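Local coordinates for 2-oxo-1,2-dihydroquinoline 8-monooxygenase, oxygenase component (Pseudomonas putida, PDB 1Z01) that hydroxylates 2-oxo-1,2-dihydroquinoline at carbon 8, using a Rieske [2Fe-2S] cluster to feed electrons to a mononuclear iron where oxygen is activated, at the interface of chains A and B. Numbering follows the deposited sequence. Chains: chain A/B, 2-oxo-1,2-dihydroquinoline 8-monooxygenase, oxygenase component.

Contact 1: the interface of chains A and B. Residues chain A 89, 106-107; chain B 215, 224, 368-369, 371-372.
A:Tyr107 meets B:Asn215 and B:Ala368 in a head-to-tail subunit interface in which the Rieske domain of one chain docks on the catalytic domain of the next, as in the homotrimeric ring hydroxylases, holding the cluster of one subunit near the mononuclear iron of its neighbour. The tyrosine lies between the cluster ligands A:Cys105 and A:His108 of the Rieske motif, while B:Val224 sits in the 3-10 helix 221-225 that supplies the iron ligands B:His221 and B:His225. With CG anti to the backbone N (chi1 -153°), the phenol extends into chain B, where B:Asn215 ND2 donates to its hydroxyl OH at 2.7 Å. The amide meets the ring at its edge, with the planes 37° apart, and the bond is moderately bent, 148° at the hydrogen. B:Ala368 CB covers one face of the phenol, 3.8 Å above the plane and offset toward the rim; a methyl is small enough to let the ring lie close to helix 339-377. B:Val224 CG2 packs alongside at 3.5 Å from A:Tyr107 CD2, and B:Met372, bent at chi3, brings its methyl CE to 3.7 Å from CE1 of the tyrosine. A phenylalanine in place of A:Tyr107 would probably keep much of this packing but leave B:Asn215 ND2 without its hydroxyl acceptor. A:Trp106 turns an indole edge to the same helix, its CH2 3.6 Å from B:Ala371 CB. Beside it, A:Val89 CG1 rests 3.7 Å from the carbonyl O of B:Ala371.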
loop_
_atom_site.group_PDB
_atom_site.type_symbol
_atom_site.label_atom_id
_atom_site.label_comp_id
_atom_site.label_asym_id
_atom_site.label_seq_id
_atom_site.Cartn_x
_atom_site.Cartn_y
_atom_site.Cartn_z
ATOM N N VAL A 89 7.086 -19.275 -10.908
ATOM C CA VAL A 89 7.463 -19.092 -9.512
ATOM C C VAL A 89 8.952 -18.781 -9.468
ATOM O O VAL A 89 9.665 -19.000 -10.442
ATOM C CB VAL A 89 7.184 -20.357 -8.663
ATOM C CG1 VAL A 89 5.729 -20.762 -8.799
ATOM C CG2 VAL A 89 8.114 -21.485 -9.067
ATOM N N TRP A 106 11.175 -26.176 -7.470
ATOM C CA TRP A 106 10.633 -26.960 -6.358
ATOM C C TRP A 106 9.142 -27.282 -6.476
ATOM O O TRP A 106 8.618 -28.080 -5.704
ATOM C CB TRP A 106 10.852 -26.183 -5.060
ATOM C CG TRP A 106 10.447 -24.735 -5.199
ATOM C CD1 TRP A 106 11.231 -23.699 -5.625
ATOM C CD2 TRP A 106 9.151 -24.180 -4.952
ATOM N NE1 TRP A 106 10.502 -22.534 -5.657
ATOM C CE2 TRP A 106 9.222 -22.802 -5.249
ATOM C CE3 TRP A 106 7.933 -24.714 -4.510
ATOM C CZ2 TRP A 106 8.121 -21.948 -5.114
ATOM C CZ3 TRP A 106 6.837 -23.862 -4.377
ATOM C CH2 TRP A 106 6.943 -22.495 -4.679
ATOM N N TYR A 107 8.466 -26.662 -7.438
ATOM C CA TYR A 107 7.024 -26.854 -7.603
ATOM C C TYR A 107 6.625 -28.058 -8.447
ATOM O O TYR A 107 6.011 -28.995 -7.929
ATOM C CB TYR A 107 6.404 -25.574 -8.181
ATOM C CG TYR A 107 4.951 -25.339 -7.825
ATOM C CD1 TYR A 107 4.355 -24.097 -8.058
ATOM C CD2 TYR A 107 4.167 -26.348 -7.272
ATOM C CE1 TYR A 107 3.015 -23.867 -7.751
ATOM C CE2 TYR A 107 2.825 -26.132 -6.963
ATOM C CZ TYR A 107 2.255 -24.889 -7.206
ATOM O OH TYR A 107 0.921 -24.670 -6.926
ATOM N N ASN B 215 -3.978 -25.681 -7.711
ATOM C CA ASN B 215 -2.911 -26.479 -7.118
ATOM C C ASN B 215 -3.331 -27.856 -6.573
ATOM O O ASN B 215 -2.661 -28.867 -6.821
ATOM C CB ASN B 215 -2.228 -25.647 -6.021
ATOM C CG ASN B 215 -1.377 -26.483 -5.099
ATOM O OD1 ASN B 215 -1.875 -27.036 -4.121
ATOM N ND2 ASN B 215 -0.093 -26.594 -5.410
ATOM N N VAL B 224 6.273 -30.844 -4.140
ATOM C CA VAL B 224 6.159 -29.882 -3.045
ATOM C C VAL B 224 6.091 -30.534 -1.660
ATOM O O VAL B 224 6.450 -29.923 -0.654
ATOM C CB VAL B 224 4.900 -28.996 -3.247
ATOM C CG1 VAL B 224 4.611 -28.181 -2.004
ATOM C CG2 VAL B 224 5.109 -28.076 -4.435
ATOM N N ALA B 368 3.194 -22.482 -1.906
ATOM C CA ALA B 368 3.396 -22.798 -3.320
ATOM C C ALA B 368 2.422 -21.969 -4.153
ATOM O O ALA B 368 2.791 -21.433 -5.186
ATOM C CB ALA B 368 3.171 -24.290 -3.568
ATOM N N ARG B 369 1.174 -21.873 -3.692
ATOM C CA ARG B 369 0.147 -21.096 -4.384
ATOM C C ARG B 369 0.542 -19.620 -4.420
ATOM O O ARG B 369 0.487 -18.975 -5.465
ATOM C CB ARG B 369 -1.200 -21.208 -3.667
ATOM C CG ARG B 369 -1.742 -22.591 -3.501
ATOM C CD ARG B 369 -2.884 -22.550 -2.518
ATOM N NE ARG B 369 -3.290 -23.885 -2.123
ATOM C CZ ARG B 369 -3.815 -24.182 -0.940
ATOM N NH1 ARG B 369 -4.153 -25.433 -0.667
ATOM N NH2 ARG B 369 -3.997 -23.230 -0.030
ATOM N N ALA B 371 3.426 -18.257 -4.252
ATOM C CA ALA B 371 4.575 -18.031 -5.126
ATOM C C ALA B 371 4.248 -17.882 -6.605
ATOM O O ALA B 371 5.052 -17.381 -7.389
ATOM C CB ALA B 371 5.597 -19.153 -4.930
ATOM N N MET B 372 3.056 -18.309 -6.984
ATOM C CA MET B 372 2.649 -18.262 -8.380
ATOM C C MET B 372 1.808 -17.039 -8.729
ATOM O O MET B 372 1.683 -16.667 -9.901
ATOM C CB MET B 372 1.888 -19.560 -8.692
ATOM C CG MET B 372 1.321 -19.715 -10.087
ATOM S SD MET B 372 0.759 -21.435 -10.427
ATOM C CE MET B 372 0.062 -21.919 -8.845
#

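Contact 2: the interface of chains A and B. Residues chain A 129-130, 133; chain B 19-20.
B:Ala19 packs against A:Lys129 and A:Leu130 in a small loop-to-loop patch of the trimer interface, where a segment near the N-terminus of one subunit lies on a loop within the Rieske [2Fe-2S] family region of its neighbour and probably helps to tether the two. Alanine suits this place because its short side chain lets the two backbones come close: it hides 67 Å² of its surface here. Its methyl CB approaches the bend in the A chain, 3.7 Å from A:Lys129 CD and 4.0 Å from A:Leu130 CA. The lysine uses its aliphatic stem. Its CG stands between the backbone N and the carbonyl carbon (chi1 68°), and a nearly extended chi2 then brings CG and CD against the alanine, with CD 3.3 Å from the carbonyl O of B:Ala19. A long, flexible chain can thus pack with its carbons while bends at chi3 and chi4 lead its amino group NZ away from the alanine. A:Leu130 has CG anti to the backbone N (chi1 -173°), and this directs its branch toward the peptide joining B:Ala19 and B:Arg20. Its methyl CD1 reaches to 4.0 Å from B:Arg20 N, an apolar approach to the peptide. At the rim of the contact, the hydroxyl OG1 of A:Thr133 donates to the carbonyl O of A:Leu130 at 2.7 Å. The donor is tilted 23° from the carbonyl plane, and a threonine suits this place because its short hydroxyl can bind back to the loop and help fix the shape that receives the methyl.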
loop_
_atom_site.group_PDB
_atom_site.type_symbol
_atom_site.label_atom_id
_atom_site.label_comp_id
_atom_site.label_asym_id
_atom_site.label_seq_id
_atom_site.Cartn_x
_atom_site.Cartn_y
_atom_site.Cartn_z
ATOM N N LYS A 129 7.338 -33.310 -24.519
ATOM C CA LYS A 129 7.817 -32.699 -25.753
ATOM C C LYS A 129 8.405 -31.293 -25.577
ATOM O O LYS A 129 9.127 -30.812 -26.449
ATOM C CB LYS A 129 6.686 -32.646 -26.783
ATOM C CG LYS A 129 5.556 -31.704 -26.420
ATOM C CD LYS A 129 4.801 -31.258 -27.663
ATOM C CE LYS A 129 3.716 -32.239 -28.075
ATOM N NZ LYS A 129 2.419 -31.982 -27.389
ATOM N N LEU A 130 8.110 -30.636 -24.458
ATOM C CA LEU A 130 8.619 -29.283 -24.230
ATOM C C LEU A 130 10.106 -29.274 -23.895
ATOM O O LEU A 130 10.816 -28.309 -24.175
ATOM C CB LEU A 130 7.851 -28.609 -23.087
ATOM C CG LEU A 130 8.194 -27.132 -22.865
ATOM C CD1 LEU A 130 7.638 -26.321 -24.021
ATOM C CD2 LEU A 130 7.623 -26.643 -21.545
ATOM N N THR A 133 13.288 -27.637 -25.807
ATOM C CA THR A 133 12.812 -26.671 -26.801
ATOM C C THR A 133 12.820 -25.232 -26.283
ATOM O O THR A 133 12.442 -24.308 -26.997
ATOM C CB THR A 133 11.376 -26.993 -27.255
ATOM O OG1 THR A 133 10.456 -26.621 -26.227
ATOM C CG2 THR A 133 11.224 -28.477 -27.529
ATOM N N ALA B 19 5.622 -26.013 -28.292
ATOM C CA ALA B 19 5.394 -27.355 -27.770
ATOM C C ALA B 19 4.553 -27.361 -26.494
ATOM O O ALA B 19 4.260 -28.431 -25.949
ATOM C CB ALA B 19 6.729 -28.050 -27.525
ATOM N N ARG B 20 4.164 -26.173 -26.025
ATOM C CA ARG B 20 3.353 -26.058 -24.817
ATOM C C ARG B 20 1.908 -26.469 -25.130
ATOM O O ARG B 20 1.414 -26.262 -26.248
ATOM C CB ARG B 20 3.404 -24.625 -24.260
ATOM C CG ARG B 20 2.650 -23.588 -25.071
ATOM C CD ARG B 20 2.725 -22.197 -24.458
ATOM N NE ARG B 20 2.031 -21.216 -25.290
ATOM C CZ ARG B 20 1.699 -19.996 -24.879
ATOM N NH1 ARG B 20 2.000 -19.617 -23.642
ATOM N NH2 ARG B 20 1.072 -19.157 -25.699
#

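Contact 3: the interface of chains A and B. Residues chain A 104, 111, 120-121, 123; chain B 277, 279-280.
The backbone of strand 119-122 is nearly fully extended at A:Thr121, presenting its side chain to a poorly ordered stretch of chain B in which strand 276-277 gives way to the loop of B:Glu279 and B:Leu280. A:Thr121 OG1 lies anti to its own backbone N (chi1 -168°), from where the hydroxyl, as modelled, donates to the amide oxygen OD1 of B:Asn277 at 2.7 Å, though that asparagine is poorly ordered. The two side chains come from opposite directions, and in the model the hydroxyl meets a lone pair in the carbonyl plane, with a C=O...donor angle of 123°. Threonine suits the place because its methyl CG2 lies against B:Glu279 CB while its hydroxyl bonds the amide; asparagine can supply the matching acceptor from a short, flat side chain. B:Glu279 crosses A:Val120 at about a right angle and uses its methylenes: CG is 4.0 Å from A:Val120 CG2, and CB is 3.8 Å from A:Thr121 CB. B:Leu280 reaches tip to tip toward A:Thr111, with CD1 3.7 Å from the threonine methyl CG2. Its still closer approach to A:Thr121 is too short to be reliable. On the chain A surface that faces the leucine, the hydroxyls A:Ser104 OG and A:Thr111 OG1 are hydrogen-bonded at 2.8 Å, tying together strands 102-104 and 110-113. The patch probably helps to steady the Rieske domain against the neighbouring catalytic domain, although the disorder on the B side suggests a yielding contact.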
loop_
_atom_site.group_PDB
_atom_site.type_symbol
_atom_site.label_atom_id
_atom_site.label_comp_id
_atom_site.label_asym_id
_atom_site.label_seq_id
_atom_site.Cartn_x
_atom_site.Cartn_y
_atom_site.Cartn_z
ATOM N N SER A 104 16.538 -26.995 -10.174
ATOM C CA SER A 104 15.163 -27.356 -10.477
ATOM C C SER A 104 14.156 -26.463 -9.769
ATOM O O SER A 104 14.462 -25.814 -8.768
ATOM C CB SER A 104 14.913 -28.806 -10.058
ATOM O OG SER A 104 15.856 -29.687 -10.648
ATOM N N THR A 111 13.554 -28.525 -14.711
ATOM C CA THR A 111 14.973 -28.464 -14.377
ATOM C C THR A 111 15.793 -27.781 -15.472
ATOM O O THR A 111 15.672 -28.119 -16.650
ATOM C CB THR A 111 15.488 -29.897 -14.127
ATOM O OG1 THR A 111 14.710 -30.485 -13.079
ATOM C CG2 THR A 111 16.958 -29.902 -13.736
ATOM N N VAL A 120 16.507 -28.957 -19.384
ATOM C CA VAL A 120 17.050 -30.291 -19.647
ATOM C C VAL A 120 16.126 -31.456 -19.308
ATOM O O VAL A 120 16.303 -32.555 -19.830
ATOM C CB VAL A 120 18.389 -30.500 -18.920
ATOM C CG1 VAL A 120 19.391 -29.432 -19.366
ATOM C CG2 VAL A 120 18.178 -30.452 -17.427
ATOM N N THR A 121 15.148 -31.217 -18.438
ATOM C CA THR A 121 14.181 -32.251 -18.064
ATOM C C THR A 121 13.139 -31.748 -17.064
ATOM O O THR A 121 13.186 -30.606 -16.598
ATOM C CB THR A 121 14.875 -33.487 -17.446
ATOM O OG1 THR A 121 13.941 -34.576 -17.355
ATOM C CG2 THR A 121 15.373 -33.161 -16.049
ATOM N N VAL A 123 11.506 -33.377 -13.652
ATOM C CA VAL A 123 11.604 -34.482 -12.722
ATOM C C VAL A 123 10.642 -35.640 -12.967
ATOM O O VAL A 123 11.078 -36.749 -13.276
ATOM C CB VAL A 123 11.454 -33.986 -11.272
ATOM C CG1 VAL A 123 11.690 -35.137 -10.296
ATOM C CG2 VAL A 123 12.451 -32.854 -11.014
ATOM N N ASN B 277 14.155 -40.398 -13.608
ATOM C CA ASN B 277 14.565 -39.321 -14.505
ATOM C C ASN B 277 16.029 -39.613 -14.866
ATOM O O ASN B 277 16.925 -39.435 -14.038
ATOM C CB ASN B 277 14.469 -37.978 -13.793
ATOM C CG ASN B 277 14.622 -36.815 -14.747
ATOM O OD1 ASN B 277 13.669 -36.411 -15.418
ATOM N ND2 ASN B 277 15.831 -36.292 -14.842
ATOM N N GLU B 279 17.986 -38.051 -16.990
ATOM C CA GLU B 279 18.818 -36.875 -17.097
ATOM C C GLU B 279 19.403 -36.817 -15.678
ATOM O O GLU B 279 20.341 -37.583 -15.350
ATOM C CB GLU B 279 17.965 -35.636 -17.451
ATOM C CG GLU B 279 18.745 -34.380 -17.885
ATOM C CD GLU B 279 19.723 -34.597 -19.050
ATOM O OE1 GLU B 279 19.324 -35.146 -20.104
ATOM O OE2 GLU B 279 20.900 -34.198 -18.902
ATOM N N LEU B 280 18.824 -35.967 -14.825
ATOM C CA LEU B 280 19.320 -35.821 -13.452
ATOM C C LEU B 280 19.910 -37.102 -12.849
ATOM O O LEU B 280 20.919 -37.054 -12.144
ATOM C CB LEU B 280 18.215 -35.301 -12.537
ATOM C CG LEU B 280 17.913 -33.819 -12.708
ATOM C CD1 LEU B 280 17.723 -33.471 -14.169
ATOM C CD2 LEU B 280 16.682 -33.504 -11.912
#

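Contact 1 lies about 21 Å from contact 2 and 17 Å from contact 3, while contacts 2 and 3 are about 14 Å apart, all measured between centres of C-alpha atoms. On chain A, every one draws on the Rieske region; contact 1 uses loops carrying the cluster ligands, and contact 3 uses the strands on either side of the second ligand loop, together with strand 119-122. Chain B answers with separate parts: helices of the catalytic domain, an N-terminal segment and a strand-loop stretch. The Rieske domain is therefore approached at several places by one neighbour, which probably limits its rocking and preserves the electron path between subunits of the trimer.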